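Local coordinates for o-succinylbenzoate synthase (Synechococcus elongatus, PDB 2OZT), which catalyses the dehydration of 2-succinyl-6-hydroxy-2,4-cyclohexadiene-1-carboxylate to 2-succinylbenzoate, a divalent-metal-dependent step on the route to phylloquinone, at residues Trp25-Leu33 / Tyr44-Gly52. Residues are numbered along the deposited sequence; the frame is centred on the assembly and turned at random. Where two conformers were deposited one is given.
Sequences WRSRSGIYL and YGEIAPLPG
I31 and L33 pair with I47 and G45 across a β-hairpin of the enolase-type N-terminal domain, the two strand axes running antiparallel at 165°. Each pair exchanges two backbone bonds, I31 N to I47 O at 2.8 Å among them, and Y32 faces E46 as the non-hydrogen-bonded pair between. Beyond I47 the strand gives way to a loop, and two of its carbonyls are held by the R28 side chain instead. The R28 chain, bent at chi2 and chi3 (-86°), swings its guanidinium against this loop. NH1 donates to A48 O at 2.8 Å and NH2 to P49 O, also at 2.8 Å; both acceptors lie in the guanidinium plane, although each nitrogen lies above the plane of the carbonyl it binds. L50 CD1 rests over one face, 3.5 Å from R28 CZ, while A273 O and L274 O of the barrel domain take further bonds from NH1 and NE. A methionine in place of R28 is likely to leave the A48 and P49 carbonyls without these donors and the loop less firmly tied to strand 23-36. The L50 side chain lies about 6 Å from that of K245, the predicted proton acceptor, consistent with this loop lying beside the active site. On the Y32 side, E46 runs alongside the tyrosine, its carboxylate nearly perpendicular (83°) to the ring and bonded to Y10 OH and to the G276 and A279 amides. Back at the loop, water 1 links the strands' ends, donating to both S29 O and P49 O at 2.7 Å.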
loop_
_atom_site.group_PDB
_atom_site.type_symbol
_atom_site.label_atom_id
_atom_site.label_comp_id
_atom_site.label_asym_id
_atom_site.label_seq_id
_atom_site.Cartn_x
_atom_site.Cartn_y
_atom_site.Cartn_z
ATOM N N TRP A 25 -15.847 -3.157 -5.890
ATOM C CA TRP A 25 -14.989 -2.417 -6.829
ATOM C C TRP A 25 -14.972 -3.134 -8.189
ATOM O O TRP A 25 -14.796 -4.356 -8.227
ATOM C CB TRP A 25 -13.542 -2.387 -6.298
ATOM C CG TRP A 25 -13.299 -1.661 -4.975
ATOM C CD1 TRP A 25 -13.682 -2.069 -3.720
ATOM C CD2 TRP A 25 -12.585 -0.427 -4.790
ATOM N NE1 TRP A 25 -13.269 -1.150 -2.774
ATOM C CE2 TRP A 25 -12.593 -0.137 -3.404
ATOM C CE3 TRP A 25 -11.952 0.470 -5.665
ATOM C CZ2 TRP A 25 -11.986 1.012 -2.870
ATOM C CZ3 TRP A 25 -11.362 1.607 -5.140
ATOM C CH2 TRP A 25 -11.379 1.867 -3.749
ATOM N N ARG A 26 -15.128 -2.401 -9.297
ATOM C CA ARG A 26 -15.066 -3.032 -10.634
ATOM C C ARG A 26 -13.985 -2.487 -11.588
ATOM O O ARG A 26 -13.682 -3.083 -12.622
ATOM C CB ARG A 26 -16.447 -2.992 -11.297
ATOM C CG ARG A 26 -17.460 -3.796 -10.491
ATOM C CD ARG A 26 -18.903 -3.595 -10.949
ATOM N NE ARG A 26 -19.821 -4.219 -9.991
ATOM C CZ ARG A 26 -19.976 -5.535 -9.835
ATOM N NH1 ARG A 26 -19.282 -6.399 -10.576
ATOM N NH2 ARG A 26 -20.828 -5.991 -8.930
ATOM N N SER A 27 -13.369 -1.374 -11.202
ATOM C CA SER A 27 -12.388 -0.744 -12.051
ATOM C C SER A 27 -11.524 0.140 -11.164
ATOM O O SER A 27 -11.873 0.390 -10.009
ATOM C CB SER A 27 -13.082 0.135 -13.100
ATOM O OG SER A 27 -13.684 1.255 -12.487
ATOM N N ARG A 28 -10.380 0.548 -11.713
ATOM C CA ARG A 28 -9.516 1.577 -11.094
ATOM C C ARG A 28 -9.254 2.639 -12.136
ATOM O O ARG A 28 -9.037 2.303 -13.289
ATOM C CB ARG A 28 -8.158 1.000 -10.640
ATOM C CG ARG A 28 -8.218 0.331 -9.268
ATOM C CD ARG A 28 -8.230 1.412 -8.234
ATOM N NE ARG A 28 -6.902 1.895 -7.827
ATOM C CZ ARG A 28 -6.621 3.153 -7.460
ATOM N NH1 ARG A 28 -5.409 3.422 -6.969
ATOM N NH2 ARG A 28 -7.520 4.128 -7.611
ATOM N N SER A 29 -9.234 3.897 -11.706
ATOM C CA SER A 29 -8.947 5.034 -12.607
ATOM C C SER A 29 -7.743 5.789 -12.054
ATOM O O SER A 29 -7.413 5.694 -10.867
ATOM C CB SER A 29 -10.145 5.956 -12.681
ATOM O OG SER A 29 -11.233 5.266 -13.299
ATOM N N GLY A 30 -7.103 6.569 -12.928
ATOM C CA GLY A 30 -5.953 7.402 -12.500
ATOM C C GLY A 30 -5.473 8.216 -13.656
ATOM O O GLY A 30 -6.159 8.329 -14.687
ATOM N N ILE A 31 -4.285 8.784 -13.470
ATOM C CA ILE A 31 -3.649 9.609 -14.495
ATOM C C ILE A 31 -2.266 9.089 -14.742
ATOM O O ILE A 31 -1.522 8.767 -13.786
ATOM C CB ILE A 31 -3.532 11.014 -13.972
ATOM C CG1 ILE A 31 -4.900 11.717 -13.924
ATOM C CG2 ILE A 31 -2.577 11.853 -14.831
ATOM C CD1 ILE A 31 -4.860 12.956 -13.006
ATOM N N TYR A 32 -1.911 8.999 -16.026
ATOM C CA TYR A 32 -0.488 8.803 -16.402
ATOM C C TYR A 32 0.122 10.102 -16.881
ATOM O O TYR A 32 -0.505 10.855 -17.623
ATOM C CB TYR A 32 -0.340 7.775 -17.511
ATOM C CG TYR A 32 -0.803 6.392 -17.131
ATOM C CD1 TYR A 32 -0.394 5.811 -15.938
ATOM C CD2 TYR A 32 -1.647 5.661 -17.959
ATOM C CE1 TYR A 32 -0.817 4.569 -15.575
ATOM C CE2 TYR A 32 -2.075 4.377 -17.601
ATOM C CZ TYR A 32 -1.622 3.837 -16.415
ATOM O OH TYR A 32 -2.043 2.566 -16.041
ATOM N N LEU A 33 1.358 10.342 -16.438
ATOM C CA LEU A 33 2.135 11.520 -16.837
ATOM C C LEU A 33 3.261 11.066 -17.738
ATOM O O LEU A 33 3.903 10.069 -17.466
ATOM C CB LEU A 33 2.825 12.161 -15.634
ATOM C CG LEU A 33 1.884 12.633 -14.526
ATOM C CD1 LEU A 33 2.669 13.093 -13.303
ATOM C CD2 LEU A 33 0.941 13.723 -14.963
ATOM N N TYR A 44 8.047 8.906 -16.920
ATOM C CA TYR A 44 6.601 8.607 -16.720
ATOM C C TYR A 44 6.266 8.518 -15.249
ATOM O O TYR A 44 7.095 8.109 -14.461
ATOM C CB TYR A 44 6.194 7.278 -17.372
ATOM C CG TYR A 44 6.358 7.206 -18.871
ATOM C CD1 TYR A 44 5.283 7.427 -19.738
ATOM C CD2 TYR A 44 7.604 6.901 -19.408
ATOM C CE1 TYR A 44 5.492 7.335 -21.132
ATOM C CE2 TYR A 44 7.798 6.801 -20.754
ATOM C CZ TYR A 44 6.760 7.017 -21.598
ATOM O OH TYR A 44 7.069 6.912 -22.952
ATOM N N GLY A 45 5.025 8.874 -14.910
ATOM C CA GLY A 45 4.568 8.770 -13.511
ATOM C C GLY A 45 3.088 8.444 -13.559
ATOM O O GLY A 45 2.414 8.520 -14.594
ATOM N N GLU A 46 2.600 8.055 -12.384
ATOM C CA GLU A 46 1.186 7.684 -12.240
ATOM C C GLU A 46 0.609 8.289 -10.973
ATOM O O GLU A 46 1.199 8.182 -9.894
ATOM C CB GLU A 46 1.077 6.167 -12.208
ATOM C CG GLU A 46 -0.349 5.654 -11.933
ATOM C CD GLU A 46 -0.470 4.131 -12.032
ATOM O OE1 GLU A 46 0.485 3.404 -12.437
ATOM O OE2 GLU A 46 -1.588 3.635 -11.633
ATOM N N ILE A 47 -0.578 8.895 -11.119
ATOM C CA ILE A 47 -1.354 9.479 -10.004
ATOM C C ILE A 47 -2.654 8.692 -9.883
ATOM O O ILE A 47 -3.512 8.740 -10.771
ATOM C CB ILE A 47 -1.728 10.940 -10.321
ATOM C CG1 ILE A 47 -0.443 11.756 -10.605
ATOM C CG2 ILE A 47 -2.555 11.600 -9.252
ATOM C CD1 ILE A 47 -0.704 13.184 -11.123
ATOM N N ALA A 48 -2.801 7.933 -8.792
ATOM C CA ALA A 48 -3.966 7.067 -8.639
ATOM C C ALA A 48 -4.483 7.050 -7.201
ATOM O O ALA A 48 -4.382 6.017 -6.539
ATOM C CB ALA A 48 -3.585 5.638 -9.080
ATOM N N PRO A 49 -5.087 8.140 -6.721
ATOM C CA PRO A 49 -5.665 8.084 -5.384
ATOM C C PRO A 49 -6.748 6.990 -5.323
ATOM O O PRO A 49 -7.366 6.624 -6.360
ATOM C CB PRO A 49 -6.274 9.461 -5.199
ATOM C CG PRO A 49 -6.571 9.959 -6.637
ATOM C CD PRO A 49 -5.357 9.419 -7.401
ATOM N N LEU A 50 -6.920 6.412 -4.142
ATOM C CA LEU A 50 -7.831 5.284 -3.995
ATOM C C LEU A 50 -9.111 5.770 -3.295
ATOM O O LEU A 50 -9.031 6.305 -2.209
ATOM C CB LEU A 50 -7.123 4.186 -3.181
ATOM C CG LEU A 50 -7.794 2.812 -3.029
ATOM C CD1 LEU A 50 -7.953 2.123 -4.368
ATOM C CD2 LEU A 50 -6.946 1.944 -2.108
ATOM N N PRO A 51 -10.281 5.679 -3.979
ATOM C CA PRO A 51 -11.533 6.164 -3.393
ATOM C C PRO A 51 -11.749 5.628 -1.972
ATOM O O PRO A 51 -11.627 4.413 -1.735
ATOM C CB PRO A 51 -12.596 5.605 -4.354
ATOM C CG PRO A 51 -11.894 5.672 -5.740
ATOM C CD PRO A 51 -10.496 5.129 -5.336
ATOM N N GLY A 52 -12.042 6.548 -1.060
ATOM C CA GLY A 52 -12.285 6.183 0.328
ATOM C C GLY A 52 -11.067 6.318 1.209
ATOM O O GLY A 52 -11.207 6.410 2.423
HETATM O O HOH W 1 -7.660 7.568 -8.918
HETATM O O HOH W 2 0.651 1.905 -15.060
#